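Local atomic coordinates of mandelate racemase/muconate lactonizing protein (Thermobispora bispora, PDB entry 3VC5), a protein that probably catalyses the magnesium-dependent dehydration of D-glucarate to 5-dehydro-4-deoxy-D-glucarate, as a member of the enolase superfamily. Residues R254-D265 and E279-C289; G344-A355 and V389-V399. All coordinates share one frame; numbering follows the deposited sequence.

Contact 1: R254-D265 and E279-C289; sequences RALDGVLEYLED and EVPMPLATNMC
The CB methyl of A285 sits over one face of the Y262 ring, 3.9 Å from its centroid and 30° off the normal, a CH-pi contact, while at the ring's edge, in its plane, lies OE1 of E264. The R254 guanidinium is met at its edge: NE bonds E279 O almost in plane, at an N-H...O angle of 169°, and NH2 reaches E279 OE1 (2.8 Å) in a salt bridge whose hydrogen bond is weak. The guanidinium and carboxylate planes are turned 64° from each other. Between these ends M282, doubly bent, turns CE back to L256 O (3.3 Å) and sets CG against L263 CB. The strands pair in parallel through L263 N to P283 O, A285 N to L263 O and D265 N to A285 O. Beyond them the D265 carboxylate divides its oxygens: OD1 takes a very short bond from T286 OG1 (2.5 Å), and OD2 receives N287 N (2.9 Å) on its syn lone pair. T286 OG1 accepts M288 N and C289 N, an ST turn and ST motif. An alanine at D265 would remove both acceptors and is likely to leave T286 OG1 and N287 N without these mates, freeing the turn to shift. With helix 270-277 between them, the strands form a beta-alpha-beta unit of the enolase-superfamily barrel; E264, salt-bridged to K209, and N287, both magnesium ligands, lie at the C-terminal ends of its strands.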
# COMPACT_ATOMS: atom_id res chain seq x y z
N ARG A 254 2.64 5.97 -34.06
CA ARG A 254 1.92 5.32 -35.16
C ARG A 254 2.86 4.55 -36.08
O ARG A 254 2.56 3.42 -36.49
CB ARG A 254 1.10 6.33 -35.94
CG ARG A 254 -0.13 6.80 -35.17
CD ARG A 254 -0.86 7.89 -35.90
NE ARG A 254 -2.00 8.36 -35.12
CZ ARG A 254 -2.94 9.18 -35.57
NH1 ARG A 254 -2.88 9.64 -36.82
NH2 ARG A 254 -3.94 9.55 -34.78
N ALA A 255 4.01 5.13 -36.39
CA ALA A 255 4.99 4.42 -37.21
C ALA A 255 5.48 3.13 -36.55
O ALA A 255 5.84 2.19 -37.26
CB ALA A 255 6.17 5.33 -37.57
N LEU A 256 5.50 3.08 -35.22
CA LEU A 256 6.00 1.91 -34.50
C LEU A 256 4.87 0.97 -34.01
O LEU A 256 5.05 0.18 -33.07
CB LEU A 256 6.90 2.35 -33.33
CG LEU A 256 8.17 3.05 -33.81
CD1 LEU A 256 8.95 3.54 -32.61
CD2 LEU A 256 9.03 2.10 -34.66
N ASP A 257 3.71 1.04 -34.66
CA ASP A 257 2.55 0.23 -34.29
C ASP A 257 2.98 -1.24 -34.25
O ASP A 257 3.57 -1.73 -35.20
CB ASP A 257 1.43 0.42 -35.32
CG ASP A 257 0.10 -0.23 -34.90
OD1 ASP A 257 0.05 -1.03 -33.94
OD2 ASP A 257 -0.91 0.07 -35.56
N GLY A 258 2.68 -1.93 -33.14
CA GLY A 258 2.96 -3.36 -33.03
C GLY A 258 4.42 -3.70 -32.74
O GLY A 258 4.78 -4.88 -32.69
N VAL A 259 5.26 -2.68 -32.54
CA VAL A 259 6.70 -2.90 -32.31
C VAL A 259 7.13 -2.67 -30.85
O VAL A 259 8.03 -3.37 -30.36
CB VAL A 259 7.56 -2.05 -33.29
CG1 VAL A 259 9.04 -2.38 -33.13
CG2 VAL A 259 7.13 -2.26 -34.73
N LEU A 260 6.51 -1.72 -30.16
CA LEU A 260 6.91 -1.36 -28.77
C LEU A 260 6.03 -1.97 -27.67
O LEU A 260 4.79 -1.96 -27.78
CB LEU A 260 6.94 0.17 -28.61
CG LEU A 260 7.92 0.97 -29.47
CD1 LEU A 260 7.71 2.47 -29.27
CD2 LEU A 260 9.40 0.59 -29.24
N GLU A 261 6.66 -2.50 -26.62
CA GLU A 261 5.99 -2.88 -25.38
C GLU A 261 5.32 -1.60 -24.83
O GLU A 261 4.17 -1.63 -24.38
CB GLU A 261 7.02 -3.43 -24.38
CG GLU A 261 6.45 -3.85 -23.03
CD GLU A 261 7.53 -4.31 -22.05
OE1 GLU A 261 8.72 -3.98 -22.26
OE2 GLU A 261 7.18 -5.02 -21.07
N TYR A 262 6.07 -0.50 -24.86
CA TYR A 262 5.55 0.82 -24.48
C TYR A 262 6.47 1.94 -25.00
O TYR A 262 7.65 1.69 -25.31
CB TYR A 262 5.29 0.94 -22.96
CG TYR A 262 6.41 0.65 -21.97
CD1 TYR A 262 6.32 -0.47 -21.12
CD2 TYR A 262 7.53 1.49 -21.84
CE1 TYR A 262 7.29 -0.73 -20.18
CE2 TYR A 262 8.54 1.21 -20.89
CZ TYR A 262 8.39 0.10 -20.06
OH TYR A 262 9.34 -0.21 -19.11
N LEU A 263 5.91 3.14 -25.13
CA LEU A 263 6.67 4.31 -25.54
C LEU A 263 6.82 5.18 -24.28
O LEU A 263 5.84 5.64 -23.72
CB LEU A 263 5.94 5.06 -26.68
CG LEU A 263 6.52 6.39 -27.17
CD1 LEU A 263 7.99 6.20 -27.64
CD2 LEU A 263 5.65 7.02 -28.30
N GLU A 264 8.05 5.40 -23.84
CA GLU A 264 8.30 5.98 -22.52
C GLU A 264 8.62 7.47 -22.65
O GLU A 264 9.56 7.85 -23.35
CB GLU A 264 9.51 5.25 -21.93
CG GLU A 264 9.84 5.61 -20.53
CD GLU A 264 10.97 4.73 -20.00
OE1 GLU A 264 10.97 3.53 -20.32
OE2 GLU A 264 11.83 5.24 -19.28
N ASP A 265 7.82 8.33 -22.00
CA ASP A 265 8.09 9.78 -22.00
C ASP A 265 8.43 10.38 -23.36
O ASP A 265 9.48 11.01 -23.53
CB ASP A 265 9.20 10.09 -21.01
CG ASP A 265 8.71 9.96 -19.58
OD1 ASP A 265 7.58 10.48 -19.31
OD2 ASP A 265 9.39 9.31 -18.76
N GLU A 279 -3.73 8.87 -29.04
CA GLU A 279 -3.58 8.81 -30.52
C GLU A 279 -2.49 7.84 -31.02
O GLU A 279 -2.20 7.77 -32.23
CB GLU A 279 -3.30 10.21 -31.07
CG GLU A 279 -4.46 11.17 -30.86
CD GLU A 279 -5.69 10.78 -31.66
OE1 GLU A 279 -5.59 9.87 -32.51
OE2 GLU A 279 -6.76 11.39 -31.44
N VAL A 280 -1.89 7.08 -30.09
CA VAL A 280 -0.89 6.07 -30.46
C VAL A 280 -1.34 4.68 -30.02
O VAL A 280 -2.11 4.56 -29.07
CB VAL A 280 0.52 6.40 -29.92
CG1 VAL A 280 0.99 7.76 -30.44
CG2 VAL A 280 0.54 6.37 -28.39
N PRO A 281 -0.88 3.63 -30.73
CA PRO A 281 -1.43 2.29 -30.47
C PRO A 281 -0.83 1.52 -29.31
O PRO A 281 -1.42 0.53 -28.86
CB PRO A 281 -1.15 1.53 -31.77
CG PRO A 281 0.03 2.27 -32.38
CD PRO A 281 -0.14 3.70 -32.01
N MET A 282 0.33 1.96 -28.82
CA MET A 282 0.94 1.30 -27.68
C MET A 282 0.76 2.16 -26.42
O MET A 282 0.57 3.37 -26.53
CB MET A 282 2.42 1.02 -27.94
CG MET A 282 3.31 2.25 -27.92
SD MET A 282 3.18 3.25 -29.43
CE MET A 282 3.62 2.07 -30.72
N PRO A 283 0.80 1.54 -25.22
CA PRO A 283 0.77 2.31 -23.97
C PRO A 283 1.96 3.26 -23.84
O PRO A 283 3.05 2.97 -24.37
CB PRO A 283 0.88 1.25 -22.88
CG PRO A 283 0.66 -0.09 -23.54
CD PRO A 283 0.95 0.08 -25.01
N LEU A 284 1.77 4.39 -23.16
CA LEU A 284 2.87 5.27 -22.77
C LEU A 284 3.30 4.90 -21.35
O LEU A 284 2.48 4.40 -20.55
CB LEU A 284 2.45 6.73 -22.78
CG LEU A 284 1.98 7.28 -24.13
CD1 LEU A 284 1.89 8.82 -24.07
CD2 LEU A 284 2.88 6.82 -25.28
N ALA A 285 4.58 5.15 -21.05
CA ALA A 285 5.11 4.96 -19.71
C ALA A 285 5.75 6.26 -19.27
O ALA A 285 6.08 7.11 -20.10
CB ALA A 285 6.17 3.85 -19.72
N THR A 286 6.01 6.40 -17.96
CA THR A 286 6.73 7.59 -17.52
C THR A 286 7.60 7.32 -16.30
O THR A 286 7.25 6.47 -15.44
CB THR A 286 5.76 8.77 -17.19
OG1 THR A 286 6.51 9.99 -17.12
CG2 THR A 286 5.05 8.54 -15.87
N ASN A 287 8.70 8.08 -16.21
CA ASN A 287 9.32 8.38 -14.91
C ASN A 287 9.63 9.87 -14.82
O ASN A 287 10.61 10.28 -14.19
CB ASN A 287 10.61 7.56 -14.68
CG ASN A 287 11.60 7.66 -15.85
OD1 ASN A 287 11.73 6.70 -16.61
ND2 ASN A 287 12.33 8.77 -15.96
N MET A 288 8.76 10.69 -15.45
CA MET A 288 8.95 12.15 -15.50
C MET A 288 7.73 12.93 -15.11
O MET A 288 7.89 13.90 -14.38
CB MET A 288 9.44 12.65 -16.87
CG MET A 288 10.82 12.06 -17.24
SD MET A 288 11.37 12.57 -18.90
CE MET A 288 11.72 14.32 -18.67
N CYS A 289 6.55 12.54 -15.58
CA CYS A 289 5.35 13.35 -15.28
C CYS A 289 4.57 12.79 -14.09
O CYS A 289 3.63 13.40 -13.62
CB CYS A 289 4.47 13.52 -16.54
SG CYS A 289 3.56 12.04 -17.11

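Contact 2: G344-A355 and V389-V399; sequences GISLAAMTHLAA and VPVPDGPGLGV
L397 fills the apolar centre, its CB 4.0 Å from A348 CB and its CD2 lying against the backbone of A349, 3.9 Å from the CA of that residue. This is where helix 344-355 of the enolase-type barrel domain packs against the segment that leaves strand 388-390 and folds back along the helix. With CG anti to the carbonyl carbon (chi1 -71°), the L397 side chain extends its two branches along the helix: CD1 approaches I345 CG2, and CD2 approaches A349. V399 adds CG1 beside A348 CB, also at 4.0 Å, and beyond the two segments its side chain meets L67 of strand 65-71, which I345 touches as well.

Farther along the helix, T351 and V389 cross at about a right angle. The CG1 methyl of V389 fits against both branches of the threonine, 3.8 Å from OG1 and 3.9 Å from CG2. The hydroxyl donates to L347 O (2.8 Å from OG1), which also accepts T351 N from the opposite face of its carbonyl plane. L347 O is thus gripped twice, while the bond from OG1 to it holds the threonine's rotation, with Y164 OH a further hydrogen-bond partner of OG1.

At the polar edge, V391 CG1 (3.7 Å from H352 CE1) and P392 CD, which approaches NE2, both come obliquely from the same side of the H352 ring. A type II' turn from P395 to G398 presents a carbonyl to this histidine, while ND1 is bonded to the backbone N of A151; with both ring nitrogens engaged, the imidazole is held against rotation. The bond from H352 NE2 to L397 O is 2.9 Å long, with an N-H...O angle of 148°: the oxygen lies near the ring plane, but the donor stands 53° out of the carbonyl plane.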
# COMPACT_ATOMS: atom_id res chain seq x y z
N GLY A 344 25.40 -2.43 -6.10
CA GLY A 344 24.74 -3.67 -5.74
C GLY A 344 23.76 -3.57 -4.57
O GLY A 344 22.89 -4.42 -4.41
N ILE A 345 23.89 -2.54 -3.73
CA ILE A 345 22.92 -2.36 -2.65
C ILE A 345 21.58 -1.99 -3.29
O ILE A 345 20.55 -2.62 -3.00
CB ILE A 345 23.38 -1.29 -1.66
CG1 ILE A 345 24.64 -1.79 -0.92
CG2 ILE A 345 22.22 -0.90 -0.68
CD1 ILE A 345 25.44 -0.63 -0.29
N SER A 346 21.62 -1.03 -4.20
CA SER A 346 20.41 -0.65 -4.97
C SER A 346 19.90 -1.85 -5.77
O SER A 346 18.70 -2.10 -5.80
CB SER A 346 20.69 0.51 -5.92
OG SER A 346 20.72 1.70 -5.17
N LEU A 347 20.80 -2.61 -6.40
CA LEU A 347 20.34 -3.78 -7.19
C LEU A 347 19.64 -4.81 -6.30
O LEU A 347 18.57 -5.34 -6.68
CB LEU A 347 21.48 -4.48 -7.95
CG LEU A 347 21.03 -5.59 -8.92
CD1 LEU A 347 20.08 -5.10 -9.99
CD2 LEU A 347 22.25 -6.22 -9.57
N ALA A 348 20.17 -5.04 -5.10
CA ALA A 348 19.54 -6.01 -4.17
C ALA A 348 18.15 -5.47 -3.79
O ALA A 348 17.16 -6.21 -3.81
CB ALA A 348 20.38 -6.20 -2.93
N ALA A 349 18.09 -4.18 -3.47
CA ALA A 349 16.81 -3.58 -3.04
C ALA A 349 15.77 -3.63 -4.17
O ALA A 349 14.61 -4.00 -3.94
CB ALA A 349 17.02 -2.18 -2.56
N MET A 350 16.19 -3.27 -5.38
CA MET A 350 15.33 -3.36 -6.56
C MET A 350 14.77 -4.75 -6.74
O MET A 350 13.59 -4.94 -7.08
CB MET A 350 16.08 -2.91 -7.83
CG MET A 350 16.48 -1.43 -7.80
SD MET A 350 17.89 -1.06 -8.90
CE MET A 350 17.10 -1.06 -10.49
N THR A 351 15.64 -5.73 -6.55
CA THR A 351 15.30 -7.11 -6.80
C THR A 351 14.33 -7.67 -5.76
O THR A 351 13.35 -8.33 -6.11
CB THR A 351 16.59 -7.96 -6.91
OG1 THR A 351 17.36 -7.45 -8.01
CG2 THR A 351 16.27 -9.45 -7.12
N HIS A 352 14.56 -7.39 -4.47
CA HIS A 352 13.62 -7.83 -3.45
C HIS A 352 12.26 -7.17 -3.66
O HIS A 352 11.22 -7.82 -3.51
CB HIS A 352 14.14 -7.53 -2.02
CG HIS A 352 15.21 -8.46 -1.57
ND1 HIS A 352 14.94 -9.65 -0.93
CD2 HIS A 352 16.57 -8.36 -1.63
CE1 HIS A 352 16.08 -10.26 -0.65
NE2 HIS A 352 17.08 -9.50 -1.07
N LEU A 353 12.27 -5.87 -3.97
CA LEU A 353 11.00 -5.16 -4.18
C LEU A 353 10.24 -5.80 -5.35
O LEU A 353 9.05 -6.16 -5.24
CB LEU A 353 11.26 -3.67 -4.45
CG LEU A 353 10.04 -2.84 -4.92
CD1 LEU A 353 8.91 -2.82 -3.86
CD2 LEU A 353 10.51 -1.43 -5.26
N ALA A 354 10.91 -5.92 -6.50
CA ALA A 354 10.22 -6.50 -7.67
C ALA A 354 9.78 -7.96 -7.43
O ALA A 354 8.70 -8.36 -7.87
CB ALA A 354 11.09 -6.41 -8.92
N ALA A 355 10.63 -8.76 -6.76
CA ALA A 355 10.29 -10.17 -6.54
C ALA A 355 9.03 -10.35 -5.70
O ALA A 355 8.30 -11.33 -5.87
CB ALA A 355 11.49 -10.93 -5.88
N VAL A 389 17.71 -11.53 -12.27
CA VAL A 389 18.48 -11.67 -11.03
C VAL A 389 17.70 -12.54 -10.04
O VAL A 389 16.61 -12.17 -9.59
CB VAL A 389 18.76 -10.30 -10.40
CG1 VAL A 389 19.49 -10.46 -9.04
CG2 VAL A 389 19.57 -9.42 -11.35
N PRO A 390 18.24 -13.72 -9.73
CA PRO A 390 17.57 -14.51 -8.71
C PRO A 390 17.55 -13.77 -7.35
O PRO A 390 18.53 -13.11 -6.99
CB PRO A 390 18.43 -15.79 -8.65
CG PRO A 390 19.16 -15.86 -9.97
CD PRO A 390 19.44 -14.40 -10.29
N VAL A 391 16.43 -13.85 -6.64
CA VAL A 391 16.37 -13.24 -5.31
C VAL A 391 17.48 -13.80 -4.42
O VAL A 391 17.59 -15.03 -4.28
CB VAL A 391 15.03 -13.47 -4.60
CG1 VAL A 391 15.06 -12.80 -3.20
CG2 VAL A 391 13.89 -12.95 -5.44
N PRO A 392 18.29 -12.93 -3.80
CA PRO A 392 19.38 -13.47 -2.97
C PRO A 392 18.83 -14.35 -1.86
O PRO A 392 17.70 -14.15 -1.41
CB PRO A 392 20.03 -12.21 -2.40
CG PRO A 392 19.75 -11.14 -3.42
CD PRO A 392 18.39 -11.48 -4.01
N ASP A 393 19.62 -15.32 -1.41
CA ASP A 393 19.12 -16.25 -0.40
C ASP A 393 19.41 -15.80 1.03
O ASP A 393 18.60 -16.03 1.92
CB ASP A 393 19.57 -17.70 -0.68
CG ASP A 393 21.04 -17.81 -1.01
OD1 ASP A 393 21.38 -18.57 -1.95
OD2 ASP A 393 21.86 -17.15 -0.34
N GLY A 394 20.55 -15.14 1.25
CA GLY A 394 20.90 -14.70 2.60
C GLY A 394 19.77 -13.91 3.25
O GLY A 394 18.79 -13.53 2.58
N PRO A 395 19.89 -13.66 4.57
CA PRO A 395 18.97 -12.80 5.33
C PRO A 395 19.14 -11.35 4.92
O PRO A 395 20.20 -10.96 4.42
CB PRO A 395 19.45 -12.96 6.77
CG PRO A 395 20.86 -13.44 6.66
CD PRO A 395 20.87 -14.33 5.44
N GLY A 396 18.12 -10.53 5.15
CA GLY A 396 18.21 -9.12 4.79
C GLY A 396 18.28 -8.97 3.28
O GLY A 396 17.61 -9.71 2.55
N LEU A 397 19.06 -8.01 2.80
CA LEU A 397 19.20 -7.80 1.36
C LEU A 397 19.98 -8.94 0.70
O LEU A 397 19.89 -9.13 -0.52
CB LEU A 397 19.89 -6.46 1.07
CG LEU A 397 19.06 -5.20 1.34
CD1 LEU A 397 19.98 -3.97 1.26
CD2 LEU A 397 17.87 -5.09 0.35
N GLY A 398 20.74 -9.67 1.49
CA GLY A 398 21.54 -10.80 0.99
C GLY A 398 22.87 -10.33 0.41
O GLY A 398 23.49 -11.05 -0.38
N VAL A 399 23.30 -9.12 0.77
CA VAL A 399 24.62 -8.63 0.31
C VAL A 399 25.52 -8.29 1.48
O VAL A 399 25.05 -8.05 2.59
CB VAL A 399 24.52 -7.41 -0.63
CG1 VAL A 399 23.85 -7.82 -1.96
CG2 VAL A 399 23.80 -6.20 0.04

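Overall arrangement
Contact 1 closes along the chain before contact 2 opens, and all four segments lie within the enolase-type C-terminal domain. Their centres are 29 Å apart and their nearest atoms about 11 Å apart, so they do not touch. Both reach the same mixed sheet: contact 1 joins the neighbouring parallel strands 262-264 and 284-286 in the middle of the strand order, whereas contact 2 involves strand 388-390, at one end of that order and antiparallel to its neighbour 161-169. Helix 344-355 follows strand 334-337, at the other end. Contact 1 carries two magnesium ligands, while contact 2, away from the metal site, joins helix 344-355 to strand 388-390 and the chain that follows it.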